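Local structure of putative uncharacterized protein (Dictyostelium purpureum, 4R12) at residues N521-S524 and D525-P529; R507-Y510 and S511-Y515; F489-S492 and L493-L497. The protein probably serves as an essential subunit of gamma-secretase, the complex that cleaves integral membrane proteins such as Notch receptors within the membrane. One frame throughout, in Å; residues are numbered along the deposited sequence.

Interaction 1. Residues N521-S524 and D525-P529. With CA (calcium ion), chain G.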
# COMPACT_ATOMS: atom_id res chain seq x y z
N ASN A 521 -9.04 -26.29 -21.47
CA ASN A 521 -7.74 -26.86 -21.14
C ASN A 521 -6.60 -25.90 -21.46
O ASN A 521 -5.50 -26.33 -21.76
CB ASN A 521 -7.53 -28.20 -21.87
CG ASN A 521 -8.50 -29.26 -21.40
OD1 ASN A 521 -8.77 -29.36 -20.21
ND2 ASN A 521 -9.05 -30.04 -22.33
N CYS A 522 -6.85 -24.60 -21.36
CA CYS A 522 -5.78 -23.62 -21.53
C CYS A 522 -4.67 -23.83 -20.49
O CYS A 522 -4.97 -24.27 -19.37
CB CYS A 522 -6.33 -22.20 -21.42
SG CYS A 522 -7.07 -21.84 -19.79
N THR A 523 -3.42 -23.54 -20.86
CA THR A 523 -2.32 -23.60 -19.89
C THR A 523 -1.64 -22.24 -19.69
O THR A 523 -0.70 -22.12 -18.91
CB THR A 523 -1.25 -24.64 -20.29
OG1 THR A 523 -0.70 -24.28 -21.56
CG2 THR A 523 -1.85 -26.05 -20.37
N SER A 524 -2.10 -21.22 -20.40
CA SER A 524 -1.60 -19.87 -20.16
C SER A 524 -2.61 -18.86 -20.68
O SER A 524 -3.46 -19.21 -21.49
CB SER A 524 -0.24 -19.65 -20.83
OG SER A 524 -0.43 -19.37 -22.20
N ASP A 525 -2.51 -17.62 -20.21
CA ASP A 525 -3.46 -16.59 -20.62
C ASP A 525 -3.48 -16.39 -22.14
O ASP A 525 -4.53 -16.09 -22.70
CB ASP A 525 -3.15 -15.26 -19.93
CG ASP A 525 -3.29 -15.33 -18.42
OD1 ASP A 525 -4.06 -16.18 -17.92
OD2 ASP A 525 -2.64 -14.51 -17.73
N ASN A 526 -2.34 -16.58 -22.80
CA ASN A 526 -2.28 -16.39 -24.25
C ASN A 526 -3.09 -17.43 -25.03
O ASN A 526 -3.35 -17.26 -26.22
CB ASN A 526 -0.83 -16.38 -24.74
CG ASN A 526 -0.01 -15.24 -24.15
OD1 ASN A 526 -0.55 -14.23 -23.70
ND2 ASN A 526 1.31 -15.40 -24.16
N ASP A 527 -3.48 -18.52 -24.36
CA ASP A 527 -4.36 -19.52 -24.98
C ASP A 527 -5.80 -19.03 -25.06
O ASP A 527 -6.63 -19.62 -25.77
CB ASP A 527 -4.34 -20.84 -24.19
CG ASP A 527 -3.02 -21.56 -24.27
OD1 ASP A 527 -2.20 -21.27 -25.17
OD2 ASP A 527 -2.81 -22.47 -23.43
N CYS A 528 -6.11 -17.98 -24.29
CA CYS A 528 -7.48 -17.52 -24.12
C CYS A 528 -7.77 -16.20 -24.85
O CYS A 528 -7.26 -15.16 -24.47
CB CYS A 528 -7.80 -17.36 -22.62
SG CYS A 528 -7.77 -18.95 -21.69
N PRO A 529 -8.60 -16.25 -25.89
CA PRO A 529 -8.96 -15.03 -26.62
C PRO A 529 -9.75 -14.07 -25.74
O PRO A 529 -10.80 -14.46 -25.22
CB PRO A 529 -9.84 -15.55 -27.77
CG PRO A 529 -9.55 -17.02 -27.86
CD PRO A 529 -9.26 -17.44 -26.46
CA CA G . -5.63 -14.05 -23.18
O HOH W 1 -4.75 -13.97 -25.55
O HOH W 2 -6.57 -11.74 -23.35
O HOH W 3 -3.91 -12.82 -22.20

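Interaction 2. Residues R507-Y510 and S511-Y515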
# COMPACT_ATOMS: atom_id res chain seq x y z
N ARG A 507 -5.86 -11.04 -9.99
CA ARG A 507 -6.45 -12.33 -10.37
C ARG A 507 -7.70 -12.65 -9.55
O ARG A 507 -8.66 -13.25 -10.06
CB ARG A 507 -5.43 -13.44 -10.24
CG ARG A 507 -4.16 -13.30 -11.08
CD ARG A 507 -4.27 -13.95 -12.44
NE ARG A 507 -4.53 -15.39 -12.37
CZ ARG A 507 -4.80 -16.15 -13.43
NH1 ARG A 507 -4.86 -15.58 -14.63
NH2 ARG A 507 -5.02 -17.45 -13.29
N LEU A 508 -7.71 -12.25 -8.28
CA LEU A 508 -8.87 -12.47 -7.42
C LEU A 508 -10.05 -11.59 -7.85
O LEU A 508 -11.17 -12.08 -8.00
CB LEU A 508 -8.50 -12.22 -5.95
CG LEU A 508 -9.62 -12.38 -4.94
CD1 LEU A 508 -10.15 -13.84 -4.94
CD2 LEU A 508 -9.15 -11.96 -3.53
N LEU A 509 -9.80 -10.30 -8.07
CA LEU A 509 -10.85 -9.36 -8.51
C LEU A 509 -11.42 -9.79 -9.86
O LEU A 509 -12.63 -9.77 -10.06
CB LEU A 509 -10.30 -7.93 -8.60
CG LEU A 509 -11.26 -6.81 -9.05
CD1 LEU A 509 -12.47 -6.75 -8.13
CD2 LEU A 509 -10.56 -5.46 -9.06
N TYR A 510 -10.52 -10.14 -10.78
CA TYR A 510 -10.91 -10.62 -12.10
C TYR A 510 -11.86 -11.82 -11.96
O TYR A 510 -12.92 -11.87 -12.60
CB TYR A 510 -9.67 -11.01 -12.91
CG TYR A 510 -9.93 -11.31 -14.38
CD1 TYR A 510 -10.45 -12.55 -14.78
CD2 TYR A 510 -9.64 -10.37 -15.37
CE1 TYR A 510 -10.69 -12.82 -16.12
CE2 TYR A 510 -9.87 -10.64 -16.71
CZ TYR A 510 -10.40 -11.86 -17.09
OH TYR A 510 -10.63 -12.14 -18.42
N SER A 511 -11.50 -12.77 -11.11
CA SER A 511 -12.29 -13.97 -10.93
C SER A 511 -13.66 -13.69 -10.30
O SER A 511 -14.68 -14.22 -10.75
CB SER A 511 -11.52 -14.99 -10.07
OG SER A 511 -12.32 -16.13 -9.84
N ILE A 512 -13.69 -12.86 -9.25
CA ILE A 512 -14.95 -12.64 -8.53
C ILE A 512 -15.98 -11.96 -9.42
O ILE A 512 -17.19 -12.17 -9.29
CB ILE A 512 -14.73 -11.78 -7.28
CG1 ILE A 512 -14.00 -12.57 -6.20
CG2 ILE A 512 -16.05 -11.29 -6.70
CD1 ILE A 512 -13.53 -11.61 -5.09
N THR A 513 -15.50 -11.14 -10.33
CA THR A 513 -16.39 -10.34 -11.17
C THR A 513 -16.62 -10.97 -12.55
O THR A 513 -17.20 -10.33 -13.43
CB THR A 513 -15.82 -8.92 -11.35
OG1 THR A 513 -14.50 -9.01 -11.90
CG2 THR A 513 -15.75 -8.18 -10.00
N GLN A 514 -16.19 -12.21 -12.74
CA GLN A 514 -16.32 -12.86 -14.05
C GLN A 514 -17.78 -12.94 -14.51
O GLN A 514 -18.70 -13.04 -13.69
CB GLN A 514 -15.72 -14.27 -14.01
CG GLN A 514 -16.52 -15.26 -13.18
CD GLN A 514 -15.83 -16.61 -13.07
OE1 GLN A 514 -16.14 -17.55 -13.81
NE2 GLN A 514 -14.90 -16.72 -12.13
N TYR A 515 -18.00 -12.87 -15.83
CA TYR A 515 -19.33 -13.12 -16.38
C TYR A 515 -19.38 -14.39 -17.23
O TYR A 515 -20.46 -14.86 -17.59
CB TYR A 515 -19.81 -11.91 -17.20
CG TYR A 515 -18.86 -11.42 -18.27
CD1 TYR A 515 -18.90 -11.95 -19.56
CD2 TYR A 515 -17.95 -10.40 -18.01
CE1 TYR A 515 -18.04 -11.49 -20.54
CE2 TYR A 515 -17.10 -9.94 -18.99
CZ TYR A 515 -17.15 -10.49 -20.25
OH TYR A 515 -16.30 -10.05 -21.23

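Interaction 3. Residues F489-S492 and L493-L497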
# COMPACT_ATOMS: atom_id res chain seq x y z
N PHE A 489 7.99 0.51 -10.68
CA PHE A 489 7.09 0.40 -11.81
C PHE A 489 7.57 -0.60 -12.85
O PHE A 489 6.77 -1.36 -13.40
CB PHE A 489 6.89 1.75 -12.48
CG PHE A 489 6.05 1.68 -13.72
CD1 PHE A 489 4.67 1.62 -13.63
CD2 PHE A 489 6.64 1.65 -14.98
CE1 PHE A 489 3.88 1.54 -14.77
CE2 PHE A 489 5.86 1.57 -16.13
CZ PHE A 489 4.49 1.51 -16.03
N GLY A 490 8.86 -0.59 -13.12
CA GLY A 490 9.43 -1.41 -14.19
C GLY A 490 10.63 -0.71 -14.78
O GLY A 490 10.99 0.38 -14.33
N THR A 491 11.26 -1.33 -15.78
CA THR A 491 12.45 -0.75 -16.39
C THR A 491 12.12 0.16 -17.57
O THR A 491 12.97 0.93 -18.02
CB THR A 491 13.42 -1.84 -16.87
OG1 THR A 491 12.67 -2.86 -17.55
CG2 THR A 491 14.11 -2.47 -15.68
N SER A 492 10.89 0.05 -18.08
CA SER A 492 10.39 0.92 -19.14
C SER A 492 8.87 0.86 -19.17
O SER A 492 8.26 0.13 -18.39
CB SER A 492 10.96 0.51 -20.50
OG SER A 492 10.27 -0.63 -20.99
N LEU A 493 8.25 1.59 -20.09
CA LEU A 493 6.80 1.54 -20.24
C LEU A 493 6.33 0.22 -20.85
O LEU A 493 5.14 -0.11 -20.81
CB LEU A 493 6.32 2.72 -21.08
CG LEU A 493 6.36 4.06 -20.35
CD1 LEU A 493 6.15 5.23 -21.31
CD2 LEU A 493 5.31 4.07 -19.24
N THR A 494 7.26 -0.55 -21.40
CA THR A 494 6.92 -1.82 -22.03
C THR A 494 7.44 -3.01 -21.22
O THR A 494 7.29 -4.17 -21.63
CB THR A 494 7.46 -1.89 -23.45
OG1 THR A 494 8.89 -1.96 -23.41
CG2 THR A 494 7.06 -0.63 -24.21
N THR A 495 8.07 -2.73 -20.09
CA THR A 495 8.55 -3.80 -19.23
C THR A 495 8.08 -3.59 -17.81
O THR A 495 8.90 -3.32 -16.92
CB THR A 495 10.09 -3.91 -19.26
OG1 THR A 495 10.67 -2.65 -18.89
CG2 THR A 495 10.58 -4.30 -20.64
N THR A 496 6.77 -3.71 -17.59
CA THR A 496 6.18 -3.44 -16.28
C THR A 496 6.42 -4.59 -15.31
O THR A 496 6.58 -5.74 -15.70
CB THR A 496 4.66 -3.20 -16.37
OG1 THR A 496 4.03 -4.33 -17.00
CG2 THR A 496 4.35 -1.94 -17.18
N LEU A 497 6.46 -4.25 -14.02
CA LEU A 497 6.71 -5.21 -12.96
C LEU A 497 5.62 -5.11 -11.91
O LEU A 497 5.11 -4.01 -11.64
CB LEU A 497 8.07 -4.95 -12.30
CG LEU A 497 9.32 -5.03 -13.18
CD1 LEU A 497 10.53 -4.50 -12.40
CD2 LEU A 497 9.55 -6.47 -13.64
O HOH W 4 4.02 -1.87 -13.00

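Interaction 1. Residues N521-S524 and D525-P529
The carboxylate of Asp-527 is met at its edge by Thr-523 and over one face by Ser-524. The amide of Thr-523 approaches close to the carboxylate plane and gives OD2 a nearly straight hydrogen bond (N to Asp-527 OD2 2.8 Å, 169°), using the anti lone pair, the one turned away from OD1. Thr-523 OG1 adds a weak bond to the same oxygen, and the amide of Ser-524 another weak one from obliquely above. Over the face stand Ser-524 OG, 3.9 Å from Asp-527 OD1, and the Ser-524 carbonyl oxygen. That oxygen accepts the Asp-527 amide (Ser-524 O to Asp-527 N 3.0 Å), the donor lying well above the carbonyl plane. The aspartate spans the turn with both ends of the residue: its N-H closes onto Ser-524, while its carboxylate, set beside its own backbone N (chi1 -68°), reaches back to Thr-523. Behind it, Cys-522 CB packs on Asp-527 CB at 3.7 Å. Cys-522 SG and Cys-528 SG sit side by side, unbonded to each other; their disulfides run to Cys-533 and Cys-538.

The 3-10 turn at 525-527 and the residue after it direct two carbonyls at the calcium ion, Asp-525 O and Cys-528 O, each 2.4 Å from the metal. Asp-525 O also accepts the Cys-528 amide (O to N 2.9 Å). Three waters and Ser-531 O complete six ligands, so the protein supplies only backbone oxygens. Asp-525 OD1 instead bonds the amide of Cys-533. The whole turn leaves strand 516-522 and leads to strand 532-534; the disulfide of Cys-522 ties the end of the first strand to the second, and that of Cys-528 ties the turn to 536-540, the central strand of this small antiparallel sheet.

Interaction 2. Residues R507-Y510 and S511-Y515
Leu-508 lies against Ile-512 one helical turn on, its CG 4.0 Å from Ile-512 CD1, the two side chains crossing obliquely. Ile-512 CG1 runs beside its own backbone N (chi1 -72°), which brings that branch back over the Leu-508 carbonyl. The same carbonyl receives the Ile-512 amide almost head-on (Leu-508 O to N 2.9 Å).

The helix ends at Ile-512, and Thr-513 is the first residue to leave it. Leu-509 O takes two donors from Thr-513, the amide (N to O 3.2 Å) and the shorter hydroxyl bond (OG1 to Leu-509 O 2.7 Å), which arrive from opposite faces of the carbonyl plane. With OG1 placed between backbone N and carbonyl carbon, CG2 is left to touch Leu-509 CD1 at 4.0 Å. Ser-511 O is gripped in the same double fashion by Gln-514, whose NE2 bonds it at 2.9 Å with the acceptor in the amide plane.

Leu-508 and Ile-512 face helix 452-463 through Phe-454, and Leu-509, Ile-512 and Thr-513 meet Ile-248 of helix 234-252. Tyr-510 and Ser-511 turn to strand 532-534, and Tyr-510 OH bonds Val-539 O of strand 536-540.

Interaction 3. Residues F489-S492 and L493-L497
Ser-492 OG is gripped by two groups of the residues that follow: it accepts the Thr-494 amide (N to OG 3.0 Å, 151°) and shares a hydrogen bond with Thr-495 OG1 at 2.9 Å, in which either hydroxyl may be the donor. The serine hydroxyl sits between its backbone N and carbonyl carbon (chi1 78°), folded over the following peptides. The Leu-493 amide between them is buried and has no partner.

Further down, Thr-491 N bonds Thr-495 O at 3.3 Å, and the Leu-497 amide bonds Phe-489 O at 3.0 Å. Water 4 donates to both Phe-489 O and Leu-497 O, bridging the open end of the turn. Between these bonds Gly-490 faces Thr-496 as a non-hydrogen-bonded antiparallel pair; its CA is 3.4 Å from Thr-495 O, a CA-H...O contact, and Leu-497 CD1 rests against the same CA.

The Phe-489 ring, its CG opposite the backbone N (chi1 176°), meets Thr-496 CG2 at 3.6 Å from its CZ and Leu-493 CD2 at 4.0 Å from CE2, both obliquely. The ring also touches Gln-198 of strand 192-203 and Asn-547 of strand 542-548.

The arrangement is a short, weakly bonded hairpin-like turn, a type I beta turn from Ser-492 to Thr-495 with an ST turn at its first residue.

How the interactions relate
From the N terminus the contacts follow in series, 489-497, 507-515 and 521-529, and none nests in or crosses another. Interaction 3 closes a tight hairpin-like turn beside strands 192-203 and 542-548. The chain then enters helix 500-512, whose C-terminal end is interaction 2, wedged between other helices and the small antiparallel sheet. Strand 516-522 carries it on to interaction 1, the calcium-binding turn of that sheet. Interactions 1 and 2 touch through a long, weak ion pair, Arg-507 NH1 to Asp-525 OD1 at 3.4 Å, while interaction 3 stands apart, its nearest atoms about 12 Å from interaction 1 and about 13 Å from interaction 2.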